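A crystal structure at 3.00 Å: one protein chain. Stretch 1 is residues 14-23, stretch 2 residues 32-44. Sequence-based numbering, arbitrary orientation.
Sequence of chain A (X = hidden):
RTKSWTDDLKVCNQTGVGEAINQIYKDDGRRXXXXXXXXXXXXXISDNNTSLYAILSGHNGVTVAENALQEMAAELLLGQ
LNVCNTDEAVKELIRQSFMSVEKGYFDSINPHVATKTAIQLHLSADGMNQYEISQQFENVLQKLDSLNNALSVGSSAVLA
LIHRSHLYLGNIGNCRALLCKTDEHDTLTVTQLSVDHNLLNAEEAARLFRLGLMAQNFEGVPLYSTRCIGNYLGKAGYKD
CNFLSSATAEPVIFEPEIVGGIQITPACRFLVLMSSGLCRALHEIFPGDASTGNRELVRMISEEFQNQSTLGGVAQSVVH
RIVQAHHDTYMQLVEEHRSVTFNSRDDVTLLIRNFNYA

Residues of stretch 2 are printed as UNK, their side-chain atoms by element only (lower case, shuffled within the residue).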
# COMPACT_ATOMS: atom_id res chain seq x y z
N GLN A 14 -5.42 4.10 20.66
CA GLN A 14 -5.36 5.42 20.06
C GLN A 14 -5.41 5.37 18.52
O GLN A 14 -5.01 6.33 17.84
CB GLN A 14 -4.13 6.17 20.55
CG GLN A 14 -4.36 6.96 21.83
CD GLN A 14 -3.08 7.23 22.60
OE1 GLN A 14 -1.98 7.16 22.05
NE2 GLN A 14 -3.22 7.54 23.89
N THR A 15 -5.92 4.26 17.99
CA THR A 15 -5.97 4.00 16.54
C THR A 15 -7.32 3.43 16.12
O THR A 15 -7.80 2.46 16.72
CB THR A 15 -4.86 3.01 16.14
OG1 THR A 15 -3.59 3.58 16.47
CG2 THR A 15 -4.90 2.71 14.66
N GLY A 16 -7.91 4.02 15.09
CA GLY A 16 -9.18 3.54 14.55
C GLY A 16 -9.05 2.94 13.16
O GLY A 16 -8.35 3.50 12.30
N VAL A 17 -9.74 1.83 12.93
CA VAL A 17 -9.66 1.10 11.65
C VAL A 17 -10.97 1.12 10.87
O VAL A 17 -12.05 0.94 11.43
CB VAL A 17 -9.24 -0.37 11.85
CG1 VAL A 17 -8.94 -1.03 10.51
CG2 VAL A 17 -8.03 -0.45 12.75
N GLY A 18 -10.85 1.35 9.57
CA GLY A 18 -11.94 1.15 8.63
C GLY A 18 -11.48 0.20 7.54
O GLY A 18 -10.35 0.28 7.07
N GLU A 19 -12.35 -0.72 7.16
CA GLU A 19 -12.05 -1.69 6.12
C GLU A 19 -13.27 -1.90 5.26
O GLU A 19 -14.40 -2.01 5.77
CB GLU A 19 -11.68 -3.04 6.72
CG GLU A 19 -10.29 -3.17 7.32
CD GLU A 19 -10.08 -4.52 8.01
OE1 GLU A 19 -11.06 -5.11 8.52
OE2 GLU A 19 -8.93 -5.00 8.04
N ALA A 20 -13.05 -1.97 3.96
CA ALA A 20 -14.04 -2.51 3.04
C ALA A 20 -13.37 -3.52 2.13
O ALA A 20 -12.27 -3.28 1.60
CB ALA A 20 -14.73 -1.41 2.26
N ILE A 21 -14.04 -4.65 1.96
CA ILE A 21 -13.51 -5.80 1.26
C ILE A 21 -13.57 -5.57 -0.24
O ILE A 21 -14.48 -4.91 -0.73
CB ILE A 21 -14.29 -7.08 1.68
CG1 ILE A 21 -13.96 -8.28 0.79
CG2 ILE A 21 -15.81 -6.82 1.78
CD1 ILE A 21 -12.68 -8.99 1.18
N ASN A 22 -12.59 -6.11 -0.96
CA ASN A 22 -12.51 -5.92 -2.42
C ASN A 22 -13.79 -6.32 -3.13
O ASN A 22 -14.51 -7.23 -2.69
CB ASN A 22 -11.29 -6.66 -3.00
CG ASN A 22 -11.45 -8.17 -2.95
OD1 ASN A 22 -12.18 -8.76 -3.74
ND2 ASN A 22 -10.73 -8.80 -2.04
N GLN A 23 -14.08 -5.64 -4.24
CA GLN A 23 -15.29 -5.92 -5.00
C GLN A 23 -15.07 -5.92 -6.50
O GLN A 23 -14.26 -5.16 -7.01
CB GLN A 23 -16.38 -4.90 -4.67
CG GLN A 23 -17.02 -5.08 -3.31
CD GLN A 23 -18.17 -4.13 -3.07
OE1 GLN A 23 -18.98 -4.35 -2.18
NE2 GLN A 23 -18.26 -3.08 -3.87
N UNK A 32 -19.58 -8.36 -6.44
CA UNK A 32 -18.92 -9.58 -5.99
C UNK A 32 -17.80 -9.28 -5.00
O UNK A 32 -16.65 -9.10 -5.39
c UNK A 32 -18.39 -10.40 -7.17
s UNK A 32 -19.68 -11.35 -8.01
N UNK A 33 -18.18 -9.22 -3.73
CA UNK A 33 -17.22 -9.11 -2.64
C UNK A 33 -16.37 -10.37 -2.59
O UNK A 33 -16.88 -11.46 -2.84
c UNK A 33 -17.93 -8.97 -1.29
o UNK A 33 -18.82 -6.36 1.07
o UNK A 33 -19.50 -8.45 0.99
c UNK A 33 -18.38 -7.56 -0.94
c UNK A 33 -18.94 -7.46 0.48
N UNK A 34 -15.09 -10.20 -2.28
CA UNK A 34 -14.20 -11.33 -2.04
C UNK A 34 -14.42 -11.99 -0.69
O UNK A 34 -15.39 -11.69 0.02
N UNK A 35 -13.51 -12.89 -0.34
CA UNK A 35 -13.53 -13.60 0.94
C UNK A 35 -12.24 -13.24 1.67
O UNK A 35 -12.26 -12.68 2.77
c UNK A 35 -12.09 -17.76 2.99
c UNK A 35 -12.31 -16.92 1.89
c UNK A 35 -13.60 -15.10 0.69
c UNK A 35 -12.91 -17.67 4.10
c UNK A 35 -13.96 -16.76 4.13
c UNK A 35 -13.35 -15.99 1.89
c UNK A 35 -14.18 -15.93 3.02
o UNK A 35 -12.70 -18.49 5.19
N UNK A 36 -11.14 -13.57 1.02
CA UNK A 36 -9.80 -13.21 1.42
C UNK A 36 -9.61 -11.71 1.30
O UNK A 36 -9.82 -11.15 0.22
c UNK A 36 -9.37 -14.39 -0.89
c UNK A 36 -9.52 -13.27 -1.95
c UNK A 36 -8.80 -13.93 0.49
o UNK A 36 -10.63 -13.13 -2.52
o UNK A 36 -8.53 -12.55 -2.23
N UNK A 37 -9.23 -11.05 2.38
CA UNK A 37 -8.66 -9.70 2.26
C UNK A 37 -7.23 -9.87 1.80
O UNK A 37 -6.55 -10.81 2.20
o UNK A 37 -8.34 -7.56 3.37
c UNK A 37 -8.69 -8.92 3.58
N UNK A 38 -6.79 -8.97 0.92
CA UNK A 38 -5.41 -8.96 0.48
C UNK A 38 -4.60 -7.91 1.26
O UNK A 38 -3.38 -7.89 1.17
n UNK A 38 -5.37 -10.22 -5.27
c UNK A 38 -5.94 -9.80 -1.91
n UNK A 38 -6.02 -12.40 -5.54
c UNK A 38 -5.34 -8.70 -1.03
c UNK A 38 -5.58 -11.43 -4.76
c UNK A 38 -4.85 -10.68 -2.51
n UNK A 38 -5.35 -11.67 -3.47
N UNK A 39 -5.29 -7.06 2.01
CA UNK A 39 -4.65 -6.09 2.88
C UNK A 39 -4.30 -6.68 4.25
O UNK A 39 -5.15 -7.28 4.93
c UNK A 39 -5.41 -3.82 1.98
o UNK A 39 -6.16 -2.83 2.06
c UNK A 39 -5.55 -4.88 3.08
o UNK A 39 -4.56 -3.96 1.06
N UNK A 40 -3.05 -6.49 4.67
CA UNK A 40 -2.62 -6.92 6.01
C UNK A 40 -2.20 -5.72 6.86
O UNK A 40 -1.44 -4.87 6.41
n UNK A 40 -4.93 -11.41 6.55
c UNK A 40 -1.52 -7.98 5.91
c UNK A 40 -3.81 -11.05 5.63
c UNK A 40 -2.83 -10.11 6.31
c UNK A 40 -1.99 -9.30 5.31
N UNK A 41 -2.74 -5.66 8.07
CA UNK A 41 -2.58 -4.50 8.94
C UNK A 41 -1.88 -4.88 10.24
O UNK A 41 -1.91 -6.02 10.66
c UNK A 41 -5.13 -4.78 9.11
c UNK A 41 -6.87 -5.95 10.48
c UNK A 41 -3.93 -3.84 9.24
c UNK A 41 -6.12 -4.64 10.27
n UNK A 41 -7.73 -5.92 11.68
N UNK A 42 -1.23 -3.89 10.84
CA UNK A 42 -0.76 -4.00 12.21
C UNK A 42 -0.90 -2.65 12.90
O UNK A 42 -0.71 -1.60 12.29
c UNK A 42 0.68 -4.51 12.26
s UNK A 42 1.69 -3.76 13.57
N UNK A 43 -1.26 -2.69 14.17
CA UNK A 43 -1.33 -1.52 15.04
C UNK A 43 -0.81 -1.97 16.41
O UNK A 43 -1.55 -2.07 17.39
c UNK A 43 -3.93 -3.26 15.17
c UNK A 43 -5.23 -1.11 15.11
c UNK A 43 -2.75 -0.96 15.11
c UNK A 43 -3.96 -1.80 14.66
N UNK A 44 0.49 -2.22 16.44
CA UNK A 44 1.13 -3.05 17.44
C UNK A 44 1.86 -2.18 18.46
O UNK A 44 2.53 -1.23 18.09
c UNK A 44 2.14 -3.97 16.72
s UNK A 44 1.50 -4.94 15.25

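Position 32 carries one carbon and one sulfur, and its CA-to-CB bond points away from stretch 1; it is Cys-32, and its contribution is backbone, with O 3.5 Å from CA of Gln-23 in a CA-H...O contact. At 33, three carbons run in a row, the third bearing two oxygens: a carboxylate two methylenes from the backbone, hence Glu-33. Its OE2 lies 3.1 Å from CG2 of Ile-21, and its CA approaches O of Asn-22 at 3.3 Å. Position 34 has no side-chain atoms and is Gly-34. Its N donates a hydrogen bond to O of Asn-22 (3.1 Å, 156°), and an ideal CB here would sit 2.7 Å from OD1 of Asn-22, a clash.

One carbon leading to a six-carbon ring with a terminal oxygen identifies 35 as Tyr-35. Its CA-to-CB bond points away, while the backbone O lies 4.0 Å from CD1 of Ile-21. Position 36 again shows three carbons and a terminal pair of oxygens, so it is Glu-36; its O is 3.7 Å from CD1 of Ile-21. A single carbon and oxygen at 37 could suit only a small hydroxyl residue, Ser-37, whose N is 4.2 Å from CD1 of Ile-21.

At 38, three carbons, a nitrogen and a carbon holding two more nitrogens form a guanidinium: Arg-38. It makes no close contact with stretch 1, but its NE lies 3.5 Å from OE1 of Glu-36, a salt bridge of charges alone. Two carbons, the second with two oxygens, make 39 Asp-39; its N gives a weak hydrogen bond to OG of Ser-37 (3.4 Å).

Four carbons ending in nitrogen occur at 40, which is Lys-40, remote from stretch 1. The same chain at 41 reaches Glu-19, and is Lys-41: NZ lies 3.9 Å from OE2 of Glu-19, a long salt bridge, with CE closer at 3.3 Å from that oxygen. Position 42 has one carbon and one sulfur, Cys-42, out of reach. Four carbons forked at the second make 43 Leu-43, with CD2 3.7 Å from CG2 of Val-17 and 3.9 Å from CG2 of Thr-15. The carbon and sulfur of 44 give Cys-44, whose SG is bonded to SG of Cys-42 at 2.1 Å.

The contact therefore has two parts. Near Gln-23 and Glu-33 an antiparallel bridge joins the backbones, and Ile-21 packs against the loop that follows. Farther along, strands 15-20 and 39-44 run nearly antiparallel (165°), their axes coming no closer than 9.4 Å, and the contacts between them are made by side chains.

Stretch 2 (32-44) CEGYESRDKKCLC
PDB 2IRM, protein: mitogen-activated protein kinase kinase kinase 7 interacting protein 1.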